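Local atomic coordinates of twin-arginine translocation pathway signal protein (Burkholderia phytofirmans, PDB entry 2RJO), a protein that binds beta-D-galactopyranose between its two lobes and is probably a periplasmic sugar-binding protein. Residues T127-S132 with E244-V249; V201-A204 with M208-G211. All blocks are in the same frame, centred on the assembly; numbering follows the deposited sequence.

Contact 1 (T127-S132 with E244-V249)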
# COMPACT_ATOMS: atom_id res chain seq x y z
N THR A 127 15.71 -10.19 -0.27
CA THR A 127 16.95 -10.62 -0.89
C THR A 127 18.05 -9.59 -0.64
O THR A 127 19.19 -9.95 -0.36
CB THR A 127 16.78 -10.81 -2.41
OG1 THR A 127 15.97 -11.97 -2.63
CG2 THR A 127 18.12 -11.01 -3.09
N GLN A 128 17.69 -8.31 -0.73
CA GLN A 128 18.65 -7.24 -0.50
C GLN A 128 19.11 -7.27 0.95
O GLN A 128 20.29 -7.05 1.24
CB GLN A 128 18.03 -5.88 -0.80
CG GLN A 128 18.93 -4.71 -0.46
CD GLN A 128 20.20 -4.68 -1.30
OE1 GLN A 128 20.17 -4.36 -2.50
NE2 GLN A 128 21.33 -5.02 -0.68
N LEU A 129 18.17 -7.53 1.86
CA LEU A 129 18.47 -7.59 3.28
C LEU A 129 19.44 -8.73 3.59
O LEU A 129 20.42 -8.55 4.32
CB LEU A 129 17.17 -7.79 4.07
CG LEU A 129 17.33 -8.02 5.57
CD1 LEU A 129 17.83 -6.74 6.24
CD2 LEU A 129 16.01 -8.45 6.18
N PHE A 130 19.20 -9.90 3.01
CA PHE A 130 20.07 -11.04 3.25
C PHE A 130 21.45 -10.83 2.66
O PHE A 130 22.43 -11.35 3.18
CB PHE A 130 19.45 -12.32 2.70
CG PHE A 130 18.09 -12.63 3.27
CD1 PHE A 130 17.72 -12.18 4.55
CD2 PHE A 130 17.18 -13.40 2.55
CE1 PHE A 130 16.46 -12.49 5.08
CE2 PHE A 130 15.92 -13.71 3.08
CZ PHE A 130 15.56 -13.26 4.35
N LYS A 131 21.53 -10.09 1.56
CA LYS A 131 22.83 -9.84 0.96
C LYS A 131 23.62 -9.01 1.97
O LYS A 131 24.77 -9.31 2.28
CB LYS A 131 22.71 -9.05 -0.35
CG LYS A 131 21.90 -9.71 -1.45
CD LYS A 131 22.41 -11.11 -1.76
CE LYS A 131 21.86 -11.62 -3.09
NZ LYS A 131 22.49 -10.92 -4.24
N SER A 132 22.97 -7.98 2.50
CA SER A 132 23.61 -7.10 3.47
C SER A 132 24.14 -7.87 4.66
O SER A 132 25.13 -7.46 5.27
CB SER A 132 22.62 -6.04 3.96
OG SER A 132 22.30 -5.14 2.93
N GLU A 244 20.02 3.89 7.73
CA GLU A 244 19.32 3.09 8.72
C GLU A 244 18.37 2.05 8.15
O GLU A 244 18.11 1.01 8.77
CB GLU A 244 18.64 4.01 9.72
CG GLU A 244 19.69 4.78 10.52
CD GLU A 244 19.10 5.68 11.57
OE1 GLU A 244 18.11 5.28 12.21
OE2 GLU A 244 19.65 6.79 11.77
N LEU A 245 17.86 2.34 6.95
CA LEU A 245 16.96 1.44 6.24
C LEU A 245 17.74 1.08 4.99
O LEU A 245 18.22 1.97 4.29
CB LEU A 245 15.67 2.17 5.86
CG LEU A 245 14.53 1.32 5.30
CD1 LEU A 245 13.93 0.46 6.40
CD2 LEU A 245 13.46 2.22 4.72
N VAL A 246 17.91 -0.21 4.71
CA VAL A 246 18.69 -0.57 3.52
C VAL A 246 17.89 -0.61 2.22
O VAL A 246 18.47 -0.52 1.14
CB VAL A 246 19.42 -1.91 3.71
CG1 VAL A 246 20.34 -1.82 4.90
CG2 VAL A 246 18.44 -3.03 3.89
N ALA A 247 16.57 -0.70 2.32
CA ALA A 247 15.74 -0.74 1.12
C ALA A 247 14.26 -0.60 1.40
O ALA A 247 13.79 -0.85 2.50
CB ALA A 247 15.99 -2.02 0.35
N SER A 248 13.52 -0.18 0.37
CA SER A 248 12.08 -0.02 0.43
C SER A 248 11.55 -0.15 -1.00
O SER A 248 12.32 -0.36 -1.94
CB SER A 248 11.72 1.34 1.02
OG SER A 248 10.32 1.49 1.15
N VAL A 249 10.24 -0.02 -1.17
CA VAL A 249 9.65 -0.09 -2.49
C VAL A 249 8.61 1.02 -2.60
O VAL A 249 7.72 1.13 -1.76
CB VAL A 249 9.00 -1.47 -2.75
CG1 VAL A 249 8.48 -1.55 -4.18
CG2 VAL A 249 10.04 -2.58 -2.51
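Gln-128, on helix 118-132, brings its CG to 4.1 Å from CB of Ala-247. With CG anti to the backbone N (chi1 175°), the chain starts out toward segment 244-249; the bend at chi2 (64°) then turns it, and CG rather than the amide is the part nearest the methyl. The short alanine suits a place already covered by Phe-290 of strand 283-291. One residue on, Leu-129 does its touching from the end: CD1 comes to 4.4 Å from Val-246 CG2, a loose meeting of two branched apolar side chains.

In this periplasmic-binding-protein fold, helix 118-132 thus meets the segment where the chain runs into strand 248-250. Backbone bonds from Val-246 to Val-227 and from Ala-247 to Gly-229 tie that segment to the edge of the lobe's parallel sheet.

Ser-132, in the last turn of the helix, presents OG to the other methyl of Val-246, CG1, at 4.3 Å. A serine whose hydroxyl is bonded within its own helix can lie against a valine methyl: OG donates to Gln-128 O at 3.2 Å, tilted 29° from the carbonyl plane, while the backbone N of Ser-132 approaches the same oxygen from the opposite face.

Contact 2 (V201-A204 with M208-G211)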
# COMPACT_ATOMS: atom_id res chain seq x y z
N VAL A 201 16.52 -7.15 10.08
CA VAL A 201 15.09 -6.96 10.31
C VAL A 201 14.35 -6.68 9.00
O VAL A 201 14.75 -5.80 8.24
CB VAL A 201 14.82 -5.77 11.24
CG1 VAL A 201 13.33 -5.69 11.58
CG2 VAL A 201 15.67 -5.88 12.51
N TRP A 202 13.29 -7.44 8.75
CA TRP A 202 12.45 -7.29 7.55
C TRP A 202 11.09 -6.78 8.02
O TRP A 202 10.50 -7.34 8.95
CB TRP A 202 12.26 -8.65 6.87
CG TRP A 202 11.43 -8.63 5.58
CD1 TRP A 202 11.91 -8.50 4.30
CD2 TRP A 202 10.01 -8.82 5.45
NE1 TRP A 202 10.88 -8.61 3.39
CE2 TRP A 202 9.71 -8.80 4.06
CE3 TRP A 202 8.96 -9.00 6.36
CZ2 TRP A 202 8.40 -8.96 3.58
CZ3 TRP A 202 7.66 -9.16 5.88
CH2 TRP A 202 7.39 -9.14 4.49
N ALA A 203 10.59 -5.72 7.39
CA ALA A 203 9.28 -5.15 7.74
C ALA A 203 8.37 -5.12 6.50
O ALA A 203 8.82 -4.75 5.40
CB ALA A 203 9.45 -3.75 8.30
N ALA A 204 7.11 -5.50 6.68
CA ALA A 204 6.15 -5.53 5.58
C ALA A 204 5.80 -4.15 5.00
O ALA A 204 5.19 -4.08 3.93
CB ALA A 204 4.88 -6.28 6.00
N MSE A 208 6.24 0.17 9.95
CA MSE A 208 6.71 -0.84 10.89
C MSE A 208 8.25 -0.84 10.95
O MSE A 208 8.83 -1.08 12.01
CB MSE A 208 6.19 -2.24 10.52
CG MSE A 208 4.65 -2.39 10.55
SE MSE A 208 4.02 -4.11 10.60
CE MSE A 208 4.54 -4.71 9.02
N ALA A 209 8.90 -0.57 9.83
CA ALA A 209 10.36 -0.53 9.81
C ALA A 209 10.86 0.65 10.63
O ALA A 209 11.86 0.54 11.34
CB ALA A 209 10.87 -0.42 8.38
N LEU A 210 10.16 1.78 10.54
CA LEU A 210 10.54 2.97 11.29
C LEU A 210 10.29 2.71 12.77
O LEU A 210 10.98 3.24 13.63
CB LEU A 210 9.74 4.20 10.83
CG LEU A 210 10.12 4.70 9.43
CD1 LEU A 210 9.19 5.81 8.99
CD2 LEU A 210 11.55 5.20 9.44
N GLY A 211 9.29 1.87 13.05
CA GLY A 211 8.98 1.53 14.42
C GLY A 211 10.11 0.65 14.92
O GLY A 211 10.55 0.78 16.06
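The peptide plane joining Met-208 to Ala-209 has the methyl of Ala-203 over one face: Ala-203 CB stands almost directly above Ala-209 N, at 3.6 Å. The peptide between Ala-203 and Ala-204 is met differently: Met-208 CE approaches Ala-204 N, also at 3.6 Å, at a slant to the peptide plane rather than squarely over it. The third flat group, the indole of Trp-202, leaves from the other side of the strand; it packs against Arg-154 and Leu-158 of helix 149-163, and its NE1 makes weak hydrogen bonds to Thr-125 and Gly-122.

The contact lies at the strand-to-helix passage of a beta-alpha-beta unit, with strand 198-203 leading into helix 206-218 and then to strand 227-228, parallel to the first. Small residues let the start of the helix settle close to the strand it follows: the CA atoms of Ala-203 and Ala-209 are 5.2 Å apart, and Ala-203 CB touches Ala-209 CB at 3.6 Å.

Beside the alanines, Ala-204 O accepts from Arg-154 NH1 and Met-208 N donates to Asn-205 OD1, and both partners belong to the galactose pocket. Selenomethionine at Met-208 runs out with CG anti to the carbonyl carbon, then turns at chi3 (-66°) and folds its terminal methyl back, pressing CE to a tight 3.4 Å from Ala-204 CB.

Overall arrangement
Contact 2 is nested along the chain within the loop that contact 1 closes, and their centres lie 11 Å apart in the same lobe. They meet directly through two leucines. Leu-129 of contact 1 sends CD2 to 3.6 Å from Val-201 O, linking helix 118-132 to the strand of contact 2, while Leu-245 CD1 reaches Ala-209 CB at 3.7 Å and joins the other segment to helix 206-218. Contact 2 is the nearer to the chain's centre, and the side chain of Ala-204 is about 7 Å from the bound galactose. Ser-248 of the 244-249 segment also hydrogen-bonds Asp-206, at the start of helix 206-218.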